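Local atomic coordinates of THB11 (Chlamydomonas reinhardtii, PDB entry 6TD7), a protein that binds a heme, here with cyanide in its ligand pocket, and probably binds oxygen through this truncated hemoglobin domain of a longer protein. Residues A[15-20]-A[113-118]; A[76-79]-A[84-87]; A[93-98]-A[129-134]. All coordinates share one frame; numbering follows the deposited sequence.

Contact 1 (A[15-20]-A[113-118]); sequences LQRVGG and EVLRGE
Arg-17 and Glu-118 meet end-on in a bidentate salt bridge, the guanidinium offering both terminal nitrogens to the two carboxylate oxygens. NH1 of Arg-17 gives a hydrogen bond of 2.8 Å to OE1 of Glu-118, and the partner bond from NH2 of Arg-17 to OE2 of Glu-118 measures 3.0 Å. Each oxygen accepts through its syn lone pair. With the two planes only 13° apart, the groups lie nearly flat against a common plane, and the paired bonds resist rotation of either one. The third guanidinium nitrogen, NE of Arg-17, donates to the carbonyl of Gly-12, which holds the group from its other end.

Next to this polar bridge sits Leu-115, whose two methyls divide the work. CD2 of Leu-115 packs beside Arg-17, 3.9 Å from CB of that residue, while CD1 of Leu-115 lies 3.9 Å from CG2 of Val-18. Glu-118 reaches the arginine because its chain runs extended, with CG opposite the backbone N (chi1 178°).

The second shell is the turn that ends helix 14-17. Gly-19 has a positive phi, and the amides of Gly-19 and Gly-20 bond back to the carbonyls of Gln-16 and Leu-15, a Schellman motif. Gly-20 then serves as N-cap of the next helix. The contact thus ties the short N-terminal helix to the start of helix 113-123, where Leu-115 and Glu-118 also touch Leu-14, while Val-18 leans on Val-24 of helix 21-36.

Contact 2 (A[76-79]-A[84-87]); sequences SVRI and IIKQ
Arg-78 and Ile-85 meet two turns apart on one helix, 77-88, the proximal helix of the globin fold, which carries the axial heme ligand His-81 between them. Contacts between residues seven or eight places apart are possible here because the long side chain slants toward the later turn as it leaves the helix. The arginine shows how: its CG stands opposite the backbone N (chi1 175°) and the chain stays extended as far as NE, so the guanidinium is delivered toward the later turn.

The two side chains cross at about a right angle. CD1 of Ile-85 comes to 3.9 Å from NH1 of Arg-78, an apolar methyl set obliquely to the guanidinium. Ile-85 itself points toward the arginine and also packs on Ile-130 of helix 125-131, so the methyl belongs to a wider apolar patch. The polar end of Arg-78 looks elsewhere: NH1 donates to the carbonyl of Ile-130, and NE forms a salt bridge with Asp-137, fastening the C-terminal part of the chain to this helix.

Lys-86 approaches from the same later turn, its CE 4.5 Å from NH2 of Arg-78. The two like charges lie near one another, NZ of Lys-86 being 4.8 Å from NH2 of Arg-78, and the carboxylate of Asp-137 at the arginine probably eases their repulsion. At the start of the helix Ser-76 is the N-cap, its OG accepting from the amide N of Ile-79 at 3.2 Å. Between the two cations a single water lies at the guanidinium edge, in its plane, and accepts from both, 2.8 Å from NH2 of Arg-78 and 3.0 Å from NZ of Lys-86.

Contact 3 (A[93-98]-A[129-134]); sequences EDFDLG and AIFTPA. With HEM (protoporphyrin IX containing Fe), chain B.
Phe-95 holds its CG opposite the backbone N (chi1 -164°), which sends the ring from helix 92-108 toward Ile-130, whose CG1 lies opposite its own carbonyl carbon (chi1 -75°) and carries CD1 out to meet it. In the 2-on-2 globin fold these helices probably correspond to G and to the last part of H, and the meeting point lies on the proximal side of the heme, where Ile-130 also touches the axial ligand His-81.

CE1 of Phe-95 is squeezed between two partners: CD1 of Ile-130 and C2C of the heme each lie 3.2 Å from it. Both approach the ring obliquely, so this is close apolar packing rather than a formal stack. CZ of Phe-95 adds a contact of 3.6 Å to the heme methyl CMC. Phe-131 comes to the other end of the side chain, its CE2 lying 3.5 Å from CB of Phe-95, which sits at the edge of the Phe-131 ring. One face of that ring is in turn covered by CG2 of its neighbour Ile-130.

Replacing Phe-95 by an alanine would probably open a gap between Ile-130 and the heme and leave the porphyrin less firmly held on this side. One turn along the helix, where Gly-98 has no side chain to obstruct the porphyrin, the heme vinyl carbon CBB lies 3.4 Å from CA of Gly-98.

In the fold
The three contacts grade from surface to core. Contact 3 is buried and wholly apolar, pressing two helices together against the heme, whereas contacts 1 and 2 are only partly buried: contact 1 carries an exposed arginine, while contact 2 sets a buried arginine near an exposed lysine. Those charges are used differently: contact 1 pairs opposite ones directly, contact 2 lets a water mediate between like ones. Contact 2 stays within one helix; the others join separate helices. Contacts 2 and 3 are neighbours, their centres about 9 Å apart, and Ile-130 serves both. Contact 1 stands about 24 Å from contact 3, centre to centre, across the middle of the chain, far from the heme pocket.

Contact 1 (A[15-20]-A[113-118])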
loop_
_atom_site.group_PDB
_atom_site.type_symbol
_atom_site.label_atom_id
_atom_site.label_comp_id
_atom_site.label_asym_id
_atom_site.label_seq_id
_atom_site.Cartn_x
_atom_site.Cartn_y
_atom_site.Cartn_z
ATOM N N LEU A 15 12.144 -7.335 -8.040
ATOM C CA LEU A 15 12.872 -6.146 -7.603
ATOM C C LEU A 15 13.768 -5.614 -8.712
ATOM O O LEU A 15 13.852 -4.398 -8.927
ATOM C CB LEU A 15 13.687 -6.481 -6.355
ATOM C CG LEU A 15 14.650 -5.443 -5.779
ATOM C CD1 LEU A 15 13.915 -4.208 -5.302
ATOM C CD2 LEU A 15 15.442 -6.071 -4.642
ATOM N N GLN A 16 14.445 -6.513 -9.428
ATOM C CA GLN A 16 15.256 -6.111 -10.570
ATOM C C GLN A 16 14.383 -5.626 -11.717
ATOM O O GLN A 16 14.706 -4.629 -12.374
ATOM C CB GLN A 16 16.126 -7.290 -11.014
ATOM C CG GLN A 16 16.828 -7.127 -12.356
ATOM C CD GLN A 16 17.464 -8.423 -12.828
ATOM O OE1 GLN A 16 17.217 -9.490 -12.265
ATOM N NE2 GLN A 16 18.288 -8.337 -13.866
ATOM N N ARG A 17 13.274 -6.319 -11.973
ATOM C CA ARG A 17 12.453 -5.982 -13.130
ATOM C C ARG A 17 11.895 -4.569 -13.019
ATOM O O ARG A 17 11.896 -3.822 -14.005
ATOM C CB ARG A 17 11.340 -7.019 -13.296
ATOM C CG ARG A 17 11.853 -8.330 -13.893
ATOM C CD ARG A 17 10.751 -9.341 -14.190
ATOM N NE ARG A 17 10.310 -10.054 -12.993
ATOM C CZ ARG A 17 9.066 -10.045 -12.513
ATOM N NH1 ARG A 17 8.104 -9.366 -13.124
ATOM N NH2 ARG A 17 8.785 -10.732 -11.415
ATOM N N VAL A 18 11.447 -4.166 -11.827
ATOM C CA VAL A 18 10.931 -2.811 -11.648
ATOM C C VAL A 18 12.025 -1.751 -11.658
ATOM O O VAL A 18 11.715 -0.555 -11.674
ATOM C CB VAL A 18 10.119 -2.699 -10.339
ATOM C CG1 VAL A 18 11.035 -2.588 -9.136
ATOM C CG2 VAL A 18 9.175 -1.503 -10.392
ATOM N N GLY A 19 13.294 -2.149 -11.659
ATOM C CA GLY A 19 14.386 -1.206 -11.741
ATOM C C GLY A 19 15.203 -1.031 -10.481
ATOM O O GLY A 19 16.036 -0.120 -10.429
ATOM N N GLY A 20 14.991 -1.857 -9.466
ATOM C CA GLY A 20 15.851 -1.853 -8.301
ATOM C C GLY A 20 15.288 -1.057 -7.142
ATOM O O GLY A 20 14.205 -0.465 -7.193
ATOM N N GLU A 113 3.101 -2.014 -17.595
ATOM C CA GLU A 113 1.815 -2.477 -17.080
ATOM C C GLU A 113 1.876 -3.927 -16.607
ATOM O O GLU A 113 1.222 -4.285 -15.619
ATOM C CB GLU A 113 0.733 -2.309 -18.152
ATOM C CG GLU A 113 -0.699 -2.501 -17.638
ATOM C CD GLU A 113 -1.158 -3.955 -17.647
ATOM O OE1 GLU A 113 -0.517 -4.785 -18.329
ATOM O OE2 GLU A 113 -2.166 -4.264 -16.974
ATOM N N VAL A 114 2.637 -4.783 -17.293
ATOM C CA VAL A 114 2.667 -6.196 -16.904
ATOM C C VAL A 114 3.236 -6.338 -15.497
ATOM O O VAL A 114 2.756 -7.144 -14.690
ATOM C CB VAL A 114 3.457 -7.024 -17.936
ATOM C CG1 VAL A 114 4.933 -6.658 -17.929
ATOM C CG2 VAL A 114 3.272 -8.517 -17.681
ATOM N N LEU A 115 4.252 -5.535 -15.180
ATOM C CA LEU A 115 4.805 -5.473 -13.829
ATOM C C LEU A 115 3.807 -4.879 -12.844
ATOM O O LEU A 115 3.646 -5.389 -11.728
ATOM C CB LEU A 115 6.085 -4.638 -13.879
ATOM C CG LEU A 115 7.033 -4.479 -12.692
ATOM C CD1 LEU A 115 6.340 -3.939 -11.450
ATOM C CD2 LEU A 115 7.716 -5.799 -12.426
ATOM N N ARG A 116 3.145 -3.788 -13.226
ATOM C CA ARG A 116 2.180 -3.171 -12.327
ATOM C C ARG A 116 1.054 -4.134 -11.992
ATOM O O ARG A 116 0.625 -4.222 -10.836
ATOM C CB ARG A 116 1.620 -1.897 -12.950
ATOM C CG ARG A 116 2.683 -0.927 -13.409
ATOM C CD ARG A 116 2.115 0.460 -13.612
ATOM N NE ARG A 116 1.049 0.507 -14.613
ATOM C CZ ARG A 116 1.205 0.910 -15.875
ATOM N NH1 ARG A 116 2.390 1.303 -16.317
ATOM N NH2 ARG A 116 0.167 0.927 -16.697
ATOM N N GLY A 117 0.557 -4.867 -12.989
ATOM C CA GLY A 117 -0.509 -5.817 -12.726
ATOM C C GLY A 117 -0.079 -6.906 -11.765
ATOM O O GLY A 117 -0.840 -7.308 -10.881
ATOM N N GLU A 118 1.153 -7.393 -11.919
ATOM C CA GLU A 118 1.686 -8.397 -11.005
ATOM C C GLU A 118 1.718 -7.882 -9.573
ATOM O O GLU A 118 1.269 -8.564 -8.643
ATOM C CB GLU A 118 3.086 -8.800 -11.470
ATOM C CG GLU A 118 3.799 -9.818 -10.602
ATOM C CD GLU A 118 5.209 -10.076 -11.097
ATOM O OE1 GLU A 118 5.504 -9.698 -12.250
ATOM O OE2 GLU A 118 6.023 -10.641 -10.338
#

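Contact 2 (A[76-79]-A[84-87])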
loop_
_atom_site.group_PDB
_atom_site.type_symbol
_atom_site.label_atom_id
_atom_site.label_comp_id
_atom_site.label_asym_id
_atom_site.label_seq_id
_atom_site.Cartn_x
_atom_site.Cartn_y
_atom_site.Cartn_z
ATOM N N SER A 76 -1.313 -7.853 11.216
ATOM C CA SER A 76 -2.606 -7.838 10.550
ATOM C C SER A 76 -2.960 -6.439 10.068
ATOM O O SER A 76 -2.994 -5.490 10.856
ATOM C CB SER A 76 -3.679 -8.345 11.516
ATOM O OG SER A 76 -4.935 -7.759 11.236
ATOM N N VAL A 77 -3.255 -6.314 8.769
ATOM C CA VAL A 77 -3.550 -4.992 8.228
ATOM C C VAL A 77 -4.907 -4.480 8.701
ATOM O O VAL A 77 -5.120 -3.264 8.770
ATOM C CB VAL A 77 -3.488 -4.977 6.686
ATOM C CG1 VAL A 77 -2.044 -4.977 6.219
ATOM C CG2 VAL A 77 -4.273 -6.148 6.099
ATOM N N ARG A 78 -5.858 -5.370 9.000
ATOM C CA ARG A 78 -7.115 -4.897 9.575
ATOM C C ARG A 78 -6.861 -4.216 10.916
ATOM O O ARG A 78 -7.379 -3.127 11.185
ATOM C CB ARG A 78 -8.114 -6.039 9.753
ATOM C CG ARG A 78 -9.393 -5.592 10.463
ATOM C CD ARG A 78 -10.602 -6.441 10.100
ATOM N NE ARG A 78 -11.795 -6.058 10.857
ATOM C CZ ARG A 78 -12.685 -5.146 10.469
ATOM N NH1 ARG A 78 -12.532 -4.498 9.324
ATOM N NH2 ARG A 78 -13.736 -4.878 11.232
ATOM N N ILE A 79 -6.073 -4.860 11.776
ATOM C CA ILE A 79 -5.755 -4.270 13.070
ATOM C C ILE A 79 -5.106 -2.907 12.879
ATOM O O ILE A 79 -5.452 -1.933 13.558
ATOM C CB ILE A 79 -4.856 -5.222 13.881
ATOM C CG1 ILE A 79 -5.642 -6.470 14.290
ATOM C CG2 ILE A 79 -4.274 -4.497 15.084
ATOM C CD1 ILE A 79 -6.868 -6.191 15.138
ATOM N N ILE A 84 -8.878 3.981 12.212
ATOM C CA ILE A 84 -9.474 4.927 11.274
ATOM C C ILE A 84 -10.770 4.362 10.697
ATOM O O ILE A 84 -11.667 5.123 10.317
ATOM C CB ILE A 84 -8.488 5.336 10.163
ATOM C CG1 ILE A 84 -7.866 4.134 9.451
ATOM C CG2 ILE A 84 -7.387 6.213 10.747
ATOM C CD1 ILE A 84 -7.166 4.519 8.157
ATOM N N ILE A 85 -10.898 3.032 10.634
ATOM C CA ILE A 85 -12.167 2.426 10.234
ATOM C C ILE A 85 -13.266 2.811 11.217
ATOM O O ILE A 85 -14.275 3.423 10.847
ATOM C CB ILE A 85 -12.032 0.894 10.127
ATOM C CG1 ILE A 85 -11.164 0.521 8.923
ATOM C CG2 ILE A 85 -13.417 0.234 10.025
ATOM C CD1 ILE A 85 -10.864 -0.959 8.810
ATOM N N LYS A 86 -13.076 2.468 12.497
ATOM C CA LYS A 86 -14.137 2.645 13.484
ATOM C C LYS A 86 -14.330 4.113 13.854
ATOM O O LYS A 86 -15.457 4.550 14.108
ATOM C CB LYS A 86 -13.823 1.825 14.737
ATOM C CG LYS A 86 -13.844 0.319 14.518
ATOM C CD LYS A 86 -15.277 -0.185 14.370
ATOM C CE LYS A 86 -15.391 -1.343 13.388
ATOM N NZ LYS A 86 -16.498 -1.106 12.414
ATOM N N GLN A 87 -13.250 4.884 13.899
ATOM C CA GLN A 87 -13.366 6.263 14.357
ATOM C C GLN A 87 -13.668 7.239 13.229
ATOM O O GLN A 87 -14.383 8.222 13.456
ATOM C CB GLN A 87 -12.085 6.673 15.087
ATOM C CG GLN A 87 -11.839 5.855 16.346
ATOM C CD GLN A 87 -10.527 6.189 17.025
ATOM O OE1 GLN A 87 -9.907 7.214 16.740
ATOM N NE2 GLN A 87 -10.092 5.316 17.929
HETATM O O HOH W 1 -15.430 -2.891 10.253
#

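Contact 3 (A[93-98]-A[129-134])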
loop_
_atom_site.group_PDB
_atom_site.type_symbol
_atom_site.label_atom_id
_atom_site.label_comp_id
_atom_site.label_asym_id
_atom_site.label_seq_id
_atom_site.Cartn_x
_atom_site.Cartn_y
_atom_site.Cartn_z
ATOM N N GLU A 93 -13.832 2.010 -0.433
ATOM C CA GLU A 93 -13.631 2.981 -1.501
ATOM C C GLU A 93 -12.393 3.836 -1.262
ATOM O O GLU A 93 -11.727 4.228 -2.226
ATOM C CB GLU A 93 -14.878 3.849 -1.646
ATOM C CG GLU A 93 -16.101 3.068 -2.097
ATOM C CD GLU A 93 -17.035 2.721 -0.951
ATOM O OE1 GLU A 93 -18.262 2.863 -1.132
ATOM O OE2 GLU A 93 -16.547 2.320 0.130
ATOM N N ASP A 94 -12.054 4.126 -0.001
ATOM C CA ASP A 94 -10.803 4.833 0.271
ATOM C C ASP A 94 -9.603 3.953 -0.069
ATOM O O ASP A 94 -8.606 4.434 -0.618
ATOM C CB ASP A 94 -10.743 5.278 1.734
ATOM C CG ASP A 94 -11.868 6.231 2.108
ATOM O OD1 ASP A 94 -12.125 7.187 1.344
ATOM O OD2 ASP A 94 -12.487 6.023 3.174
ATOM N N PHE A 95 -9.697 2.653 0.224
ATOM C CA PHE A 95 -8.608 1.746 -0.119
ATOM C C PHE A 95 -8.419 1.655 -1.630
ATOM O O PHE A 95 -7.282 1.583 -2.115
ATOM C CB PHE A 95 -8.865 0.359 0.475
ATOM C CG PHE A 95 -7.640 -0.517 0.506
ATOM C CD1 PHE A 95 -6.620 -0.269 1.408
ATOM C CD2 PHE A 95 -7.504 -1.578 -0.370
ATOM C CE1 PHE A 95 -5.488 -1.063 1.437
ATOM C CE2 PHE A 95 -6.371 -2.378 -0.342
ATOM C CZ PHE A 95 -5.365 -2.119 0.560
ATOM N N ASP A 96 -9.516 1.650 -2.394
ATOM C CA ASP A 96 -9.402 1.672 -3.849
ATOM C C ASP A 96 -8.576 2.868 -4.311
ATOM O O ASP A 96 -7.706 2.745 -5.179
ATOM C CB ASP A 96 -10.789 1.720 -4.497
ATOM C CG ASP A 96 -11.569 0.423 -4.349
ATOM O OD1 ASP A 96 -10.971 -0.642 -4.074
ATOM O OD2 ASP A 96 -12.802 0.478 -4.541
ATOM N N LEU A 97 -8.849 4.043 -3.746
ATOM C CA LEU A 97 -8.092 5.236 -4.115
ATOM C C LEU A 97 -6.612 5.059 -3.798
ATOM O O LEU A 97 -5.747 5.423 -4.605
ATOM C CB LEU A 97 -8.680 6.442 -3.391
ATOM C CG LEU A 97 -8.383 7.864 -3.853
ATOM C CD1 LEU A 97 -8.418 8.009 -5.363
ATOM C CD2 LEU A 97 -9.410 8.783 -3.201
ATOM N N GLY A 98 -6.302 4.500 -2.628
ATOM C CA GLY A 98 -4.918 4.192 -2.315
ATOM C C GLY A 98 -4.275 3.286 -3.346
ATOM O O GLY A 98 -3.129 3.502 -3.748
ATOM N N ALA A 129 -8.685 -8.239 3.445
ATOM C CA ALA A 129 -8.103 -8.422 4.769
ATOM C C ALA A 129 -8.442 -7.253 5.684
ATOM O O ALA A 129 -8.794 -7.450 6.853
ATOM C CB ALA A 129 -6.587 -8.587 4.667
ATOM N N ILE A 130 -8.348 -6.027 5.169
ATOM C CA ILE A 130 -8.557 -4.850 6.005
ATOM C C ILE A 130 -10.012 -4.744 6.452
ATOM O O ILE A 130 -10.292 -4.378 7.600
ATOM C CB ILE A 130 -8.100 -3.583 5.257
ATOM C CG1 ILE A 130 -6.571 -3.506 5.248
ATOM C CG2 ILE A 130 -8.701 -2.345 5.899
ATOM C CD1 ILE A 130 -6.011 -2.471 4.310
ATOM N N PHE A 131 -10.961 -5.055 5.568
ATOM C CA PHE A 131 -12.355 -4.690 5.788
ATOM C C PHE A 131 -13.270 -5.854 6.137
ATOM O O PHE A 131 -14.463 -5.631 6.369
ATOM C CB PHE A 131 -12.894 -3.958 4.549
ATOM C CG PHE A 131 -12.193 -2.663 4.283
ATOM C CD1 PHE A 131 -12.449 -1.554 5.074
ATOM C CD2 PHE A 131 -11.252 -2.558 3.274
ATOM C CE1 PHE A 131 -11.788 -0.359 4.850
ATOM C CE2 PHE A 131 -10.591 -1.367 3.047
ATOM C CZ PHE A 131 -10.860 -0.268 3.836
ATOM N N THR A 132 -12.761 -7.077 6.210
ATOM C CA THR A 132 -13.604 -8.201 6.595
ATOM C C THR A 132 -13.604 -8.345 8.110
ATOM O O THR A 132 -12.536 -8.560 8.699
ATOM C CB THR A 132 -13.121 -9.489 5.951
ATOM O OG1 THR A 132 -13.205 -9.376 4.525
ATOM C CG2 THR A 132 -13.988 -10.656 6.412
ATOM N N PRO A 133 -14.751 -8.221 8.783
ATOM C CA PRO A 133 -14.768 -8.427 10.236
ATOM C C PRO A 133 -14.220 -9.791 10.622
ATOM O O PRO A 133 -14.451 -10.796 9.946
ATOM C CB PRO A 133 -16.255 -8.299 10.596
ATOM C CG PRO A 133 -16.823 -7.432 9.540
ATOM C CD PRO A 133 -16.058 -7.754 8.280
ATOM N N ALA A 134 -13.502 -9.818 11.738
ATOM C CA ALA A 134 -12.921 -11.044 12.260
ATOM C C ALA A 134 -13.125 -11.069 13.765
ATOM O O ALA A 134 -13.125 -10.026 14.424
ATOM C CB ALA A 134 -11.431 -11.152 11.918
HETATM C CHA HEM B . -0.698 1.101 8.375
HETATM C CHB HEM B . -3.833 4.453 6.720
HETATM C CHC HEM B . -3.804 2.497 2.272
HETATM C CHD HEM B . -1.025 -1.145 4.030
HETATM C C1A HEM B . -1.522 2.211 8.324
HETATM C C2A HEM B . -1.766 3.199 9.365
HETATM C C3A HEM B . -2.625 4.103 8.881
HETATM C C4A HEM B . -2.967 3.740 7.528
HETATM C CMA HEM B . -3.173 5.342 9.618
HETATM C CAA HEM B . -1.148 3.258 10.782
HETATM C CBA HEM B . -1.383 1.980 11.571
HETATM C CGA HEM B . -0.538 2.011 12.823
HETATM O O1A HEM B . -0.836 1.211 13.747
HETATM O O2A HEM B . 0.424 2.821 12.902
HETATM C C1B HEM B . -4.049 4.252 5.371
HETATM C C2B HEM B . -4.805 5.124 4.497
HETATM C C3B HEM B . -4.813 4.592 3.271
HETATM C C4B HEM B . -4.053 3.359 3.316
HETATM C CMB HEM B . -5.496 6.438 4.919
HETATM C CAB HEM B . -5.510 5.215 2.040
HETATM C CBB HEM B . -5.744 4.515 0.928
HETATM C C1C HEM B . -3.028 1.364 2.390
HETATM C C2C HEM B . -2.700 0.502 1.288
HETATM C C3C HEM B . -1.961 -0.504 1.748
HETATM C C4C HEM B . -1.744 -0.320 3.176
HETATM C CMC HEM B . -3.172 0.700 -0.170
HETATM C CAC HEM B . -1.422 -1.634 0.855
HETATM C CBC HEM B . -1.345 -2.874 1.339
HETATM C C1D HEM B . -0.625 -0.806 5.314
HETATM C C2D HEM B . 0.409 -1.459 6.089
HETATM C C3D HEM B . 0.489 -0.848 7.279
HETATM C C4D HEM B . -0.472 0.234 7.313
HETATM C CMD HEM B . 1.248 -2.660 5.602
HETATM C CAD HEM B . 1.469 -1.171 8.420
HETATM C CBD HEM B . 1.003 -2.288 9.332
HETATM C CGD HEM B . 2.182 -2.508 10.240
HETATM O O1D HEM B . 2.977 -3.449 9.977
HETATM O O2D HEM B . 2.343 -1.714 11.203
HETATM N NA HEM B . -2.278 2.579 7.221
HETATM N NB HEM B . -3.600 3.184 4.614
HETATM N NC HEM B . -2.419 0.842 3.531
HETATM N ND HEM B . -1.135 0.219 6.095
HETATM FE FE HEM B . -2.312 1.680 5.369
#